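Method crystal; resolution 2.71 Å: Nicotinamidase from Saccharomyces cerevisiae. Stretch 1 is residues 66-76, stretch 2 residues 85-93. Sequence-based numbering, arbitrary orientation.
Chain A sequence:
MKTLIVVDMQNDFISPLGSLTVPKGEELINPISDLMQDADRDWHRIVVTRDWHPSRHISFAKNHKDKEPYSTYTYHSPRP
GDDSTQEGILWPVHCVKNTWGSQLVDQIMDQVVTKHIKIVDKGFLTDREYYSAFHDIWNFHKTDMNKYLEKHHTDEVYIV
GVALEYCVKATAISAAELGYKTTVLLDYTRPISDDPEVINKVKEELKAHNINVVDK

Stretch 1 66-76: DKEPYSTYTYH
Stretch 2, residues 85-93: TQEGILWPV

Residues 72-76 and 85-89 form two antiparallel strands whose N-to-C directions differ by 149°, their axes approaching to 4.5 Å. The register pairs Thr 72 with Ile 89, Tyr 73 with Gly 88, Thr 74 with Glu 87, Tyr 75 with Gln 86 and His 76 with Thr 85. The strand torsions are extended, phi running from -66° at Glu 87 to -148° at Gly 88.

Tyr 73 and Gly 88 are a hydrogen-bonded pair: Tyr 73 N donates to Gly 88 O and Gly 88 N to Tyr 73 O, both at 2.8 Å. Tyr 75 N reaches Gln 86 O at 2.8 Å, and Gln 86 N returns to Tyr 75 O at 2.9 Å. Beyond the strands the ladder continues through Leu 90 N to Ser 71 O (2.8 Å) and Tyr 70 N to Leu 90 O (2.6 Å, bent to 139°). A type II turn over Glu 68 to Ser 71 precedes the first strand. Pro 69 is at -58/146, its ring holding phi near the -60° that the first inner position needs; Tyr 70, at 74/6, takes the positive phi of the second, where glycine is commoner. Ser 71, chi1 52° (p), fastens the turn by donating OG to Glu 68 O at 2.5 Å.

On the face carrying Tyr 73, Tyr 75 and Gln 86, glycine makes room for an aromatic ring. Tyr 75, chi1 -71° (m) and chi2 111°, lays its ring beside Gly 88, whose CA meets the ring edge at 3.8 Å from Tyr 75 CE1. A CB on Gly 88 would lie 2.4 Å from Tyr 75 CE1, a clash. Tyr 75 OH lies 3.7 Å from Leu 90 CD2. Tyr 73 is t (-176°); its ring end leads away, but Tyr 73 CB packs 3.6 Å from Leu 90 CG. Buried Leu 90, m/t, thus offers a branched apolar side chain to both tyrosines.

The opposite face carries Thr 72, Thr 74, His 76, Thr 85, Glu 87 and Ile 89; beta-branched threonine and isoleucine suit extended strands. Thr 72 (m) places CG2 3.6 Å from Glu 87 CG; Glu 87, t then p (85°), folds its end nearer the first strand. Ile 89 is m/m, its CG2 3.9 Å from Tyr 70 CA. Thr 74 (m) brings CG2 3.8 Å from Thr 85 CB. Thr 85, at p (59°), sets its CG2 over one face of the His 76 ring, 4.0 Å from the centroid, a CH-pi contact; His 76 is m with chi2 -101°.

At the turn, Tyr 70 starts away from the second stretch, but chi1 -48° (m) brings its ring back, and chi2 113° sets the tilt. Pro 92 CD lies over one face of the Tyr 70 ring, 4.2 Å from its centroid, while Tyr 70 CE2 meets Trp 91 CE3 at 3.8 Å. Trp 91, m with chi2 107°, starts away but its end comes nearer, which lets it meet Tyr 70. Pro 69 CB adds an apolar contact to Pro 92 CD at 3.9 Å.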

# COMPACT_ATOMS: atom_id res chain seq x y z
N ASP A 66 -7.18 11.89 24.19
CA ASP A 66 -8.30 11.01 24.55
C ASP A 66 -8.77 10.08 23.43
O ASP A 66 -9.94 9.74 23.35
CB ASP A 66 -9.48 11.83 25.12
CG ASP A 66 -9.10 12.65 26.36
OD1 ASP A 66 -8.43 12.10 27.26
OD2 ASP A 66 -9.48 13.84 26.42
N LYS A 67 -7.84 9.68 22.57
CA LYS A 67 -8.11 8.69 21.53
C LYS A 67 -6.93 7.72 21.44
O LYS A 67 -5.77 8.13 21.37
CB LYS A 67 -8.37 9.35 20.17
CG LYS A 67 -9.73 10.04 20.09
CD LYS A 67 -10.39 9.83 18.75
CE LYS A 67 -11.04 8.46 18.66
NZ LYS A 67 -12.44 8.48 19.16
N GLU A 68 -7.27 6.43 21.45
CA GLU A 68 -6.31 5.33 21.50
C GLU A 68 -6.24 4.54 20.18
O GLU A 68 -7.14 4.63 19.34
CB GLU A 68 -6.68 4.39 22.67
CG GLU A 68 -6.78 5.07 24.04
CD GLU A 68 -5.60 6.00 24.34
OE1 GLU A 68 -4.44 5.52 24.36
OE2 GLU A 68 -5.84 7.22 24.54
N PRO A 69 -5.17 3.75 19.99
CA PRO A 69 -5.00 3.08 18.70
C PRO A 69 -6.18 2.18 18.34
O PRO A 69 -6.80 1.59 19.23
CB PRO A 69 -3.72 2.26 18.91
CG PRO A 69 -2.99 2.98 20.00
CD PRO A 69 -4.09 3.36 20.93
N TYR A 70 -6.49 2.11 17.04
CA TYR A 70 -7.65 1.38 16.50
C TYR A 70 -9.00 2.05 16.72
O TYR A 70 -10.02 1.47 16.39
CB TYR A 70 -7.69 -0.07 16.98
CG TYR A 70 -6.36 -0.76 16.82
CD1 TYR A 70 -5.62 -1.15 17.94
CD2 TYR A 70 -5.83 -0.99 15.55
CE1 TYR A 70 -4.40 -1.77 17.79
CE2 TYR A 70 -4.61 -1.62 15.40
CZ TYR A 70 -3.90 -2.01 16.52
OH TYR A 70 -2.68 -2.62 16.36
N SER A 71 -9.02 3.26 17.25
CA SER A 71 -10.29 3.98 17.37
C SER A 71 -10.66 4.65 16.05
O SER A 71 -9.82 4.82 15.16
CB SER A 71 -10.27 4.97 18.53
OG SER A 71 -9.15 5.83 18.46
N THR A 72 -11.94 5.01 15.92
CA THR A 72 -12.47 5.64 14.71
C THR A 72 -12.33 7.14 14.83
O THR A 72 -12.44 7.71 15.91
CB THR A 72 -13.95 5.25 14.49
OG1 THR A 72 -14.04 3.83 14.46
CG2 THR A 72 -14.49 5.78 13.16
N TYR A 73 -12.05 7.78 13.71
CA TYR A 73 -11.85 9.21 13.71
C TYR A 73 -12.43 9.77 12.43
O TYR A 73 -12.46 9.10 11.40
CB TYR A 73 -10.36 9.51 13.83
CG TYR A 73 -9.97 10.97 13.93
CD1 TYR A 73 -10.07 11.66 15.13
CD2 TYR A 73 -9.45 11.64 12.83
CE1 TYR A 73 -9.69 12.99 15.23
CE2 TYR A 73 -9.06 12.96 12.90
CZ TYR A 73 -9.17 13.63 14.10
OH TYR A 73 -8.78 14.94 14.16
N THR A 74 -12.92 11.00 12.52
CA THR A 74 -13.48 11.72 11.39
C THR A 74 -12.43 12.67 10.81
O THR A 74 -12.10 13.70 11.40
CB THR A 74 -14.78 12.46 11.82
OG1 THR A 74 -15.77 11.48 12.13
CG2 THR A 74 -15.32 13.33 10.72
N TYR A 75 -11.91 12.32 9.64
CA TYR A 75 -10.97 13.16 8.94
C TYR A 75 -11.69 14.24 8.16
O TYR A 75 -12.79 14.02 7.66
CB TYR A 75 -10.15 12.33 7.98
CG TYR A 75 -9.17 11.43 8.67
CD1 TYR A 75 -9.34 10.04 8.65
CD2 TYR A 75 -8.07 11.94 9.34
CE1 TYR A 75 -8.45 9.20 9.27
CE2 TYR A 75 -7.17 11.10 9.96
CZ TYR A 75 -7.36 9.74 9.92
OH TYR A 75 -6.47 8.89 10.54
N HIS A 76 -11.05 15.41 8.05
CA HIS A 76 -11.61 16.55 7.35
C HIS A 76 -10.76 16.87 6.17
O HIS A 76 -9.55 16.96 6.28
CB HIS A 76 -11.67 17.77 8.27
CG HIS A 76 -12.68 17.65 9.39
ND1 HIS A 76 -13.89 18.25 9.35
CD2 HIS A 76 -12.63 16.96 10.60
CE1 HIS A 76 -14.57 17.97 10.47
NE2 HIS A 76 -13.80 17.18 11.24
N THR A 85 -15.80 15.01 4.79
CA THR A 85 -15.17 14.26 5.86
C THR A 85 -15.12 12.80 5.49
O THR A 85 -15.92 12.34 4.68
CB THR A 85 -15.98 14.38 7.17
OG1 THR A 85 -17.30 13.88 6.96
CG2 THR A 85 -16.05 15.81 7.68
N GLN A 86 -14.20 12.06 6.10
CA GLN A 86 -14.18 10.60 5.95
C GLN A 86 -13.88 9.88 7.24
O GLN A 86 -13.00 10.28 7.99
CB GLN A 86 -13.18 10.17 4.90
CG GLN A 86 -13.55 10.56 3.49
CD GLN A 86 -12.61 9.96 2.48
OE1 GLN A 86 -12.34 8.75 2.49
NE2 GLN A 86 -12.08 10.80 1.59
N GLU A 87 -14.64 8.82 7.48
CA GLU A 87 -14.44 7.91 8.60
C GLU A 87 -13.12 7.16 8.42
O GLU A 87 -12.86 6.65 7.34
CB GLU A 87 -15.57 6.89 8.59
CG GLU A 87 -15.93 6.33 9.95
CD GLU A 87 -16.90 7.22 10.69
OE1 GLU A 87 -16.98 8.43 10.36
OE2 GLU A 87 -17.58 6.70 11.60
N GLY A 88 -12.31 7.09 9.46
CA GLY A 88 -11.02 6.42 9.38
C GLY A 88 -10.59 5.78 10.68
O GLY A 88 -11.25 5.96 11.72
N ILE A 89 -9.50 5.04 10.63
CA ILE A 89 -8.94 4.36 11.81
C ILE A 89 -7.68 5.07 12.26
O ILE A 89 -6.76 5.28 11.46
CB ILE A 89 -8.56 2.89 11.48
CG1 ILE A 89 -9.75 2.10 10.91
CG2 ILE A 89 -7.96 2.18 12.70
CD1 ILE A 89 -10.93 1.98 11.85
N LEU A 90 -7.61 5.43 13.53
CA LEU A 90 -6.35 5.89 14.11
C LEU A 90 -5.50 4.67 14.46
O LEU A 90 -6.01 3.72 15.02
CB LEU A 90 -6.59 6.72 15.37
CG LEU A 90 -7.29 8.06 15.16
CD1 LEU A 90 -7.55 8.69 16.50
CD2 LEU A 90 -6.47 8.98 14.27
N TRP A 91 -4.22 4.72 14.13
CA TRP A 91 -3.33 3.57 14.23
C TRP A 91 -2.24 3.73 15.27
O TRP A 91 -1.97 4.85 15.72
CB TRP A 91 -2.67 3.37 12.89
CG TRP A 91 -3.61 3.00 11.77
CD1 TRP A 91 -4.03 3.79 10.72
CD2 TRP A 91 -4.24 1.69 11.54
NE1 TRP A 91 -4.88 3.10 9.89
CE2 TRP A 91 -5.04 1.84 10.31
CE3 TRP A 91 -4.24 0.47 12.20
CZ2 TRP A 91 -5.79 0.80 9.80
CZ3 TRP A 91 -5.01 -0.57 11.68
CH2 TRP A 91 -5.76 -0.41 10.50
N PRO A 92 -1.58 2.62 15.66
CA PRO A 92 -0.30 2.75 16.34
C PRO A 92 0.68 3.50 15.44
O PRO A 92 0.54 3.48 14.21
CB PRO A 92 0.19 1.30 16.47
CG PRO A 92 -1.04 0.46 16.41
CD PRO A 92 -2.04 1.22 15.56
N VAL A 93 1.66 4.17 16.03
CA VAL A 93 2.72 4.79 15.27
C VAL A 93 3.43 3.72 14.43
O VAL A 93 3.85 2.70 14.96
CB VAL A 93 3.76 5.41 16.22
CG1 VAL A 93 4.96 5.94 15.45
CG2 VAL A 93 3.10 6.49 17.06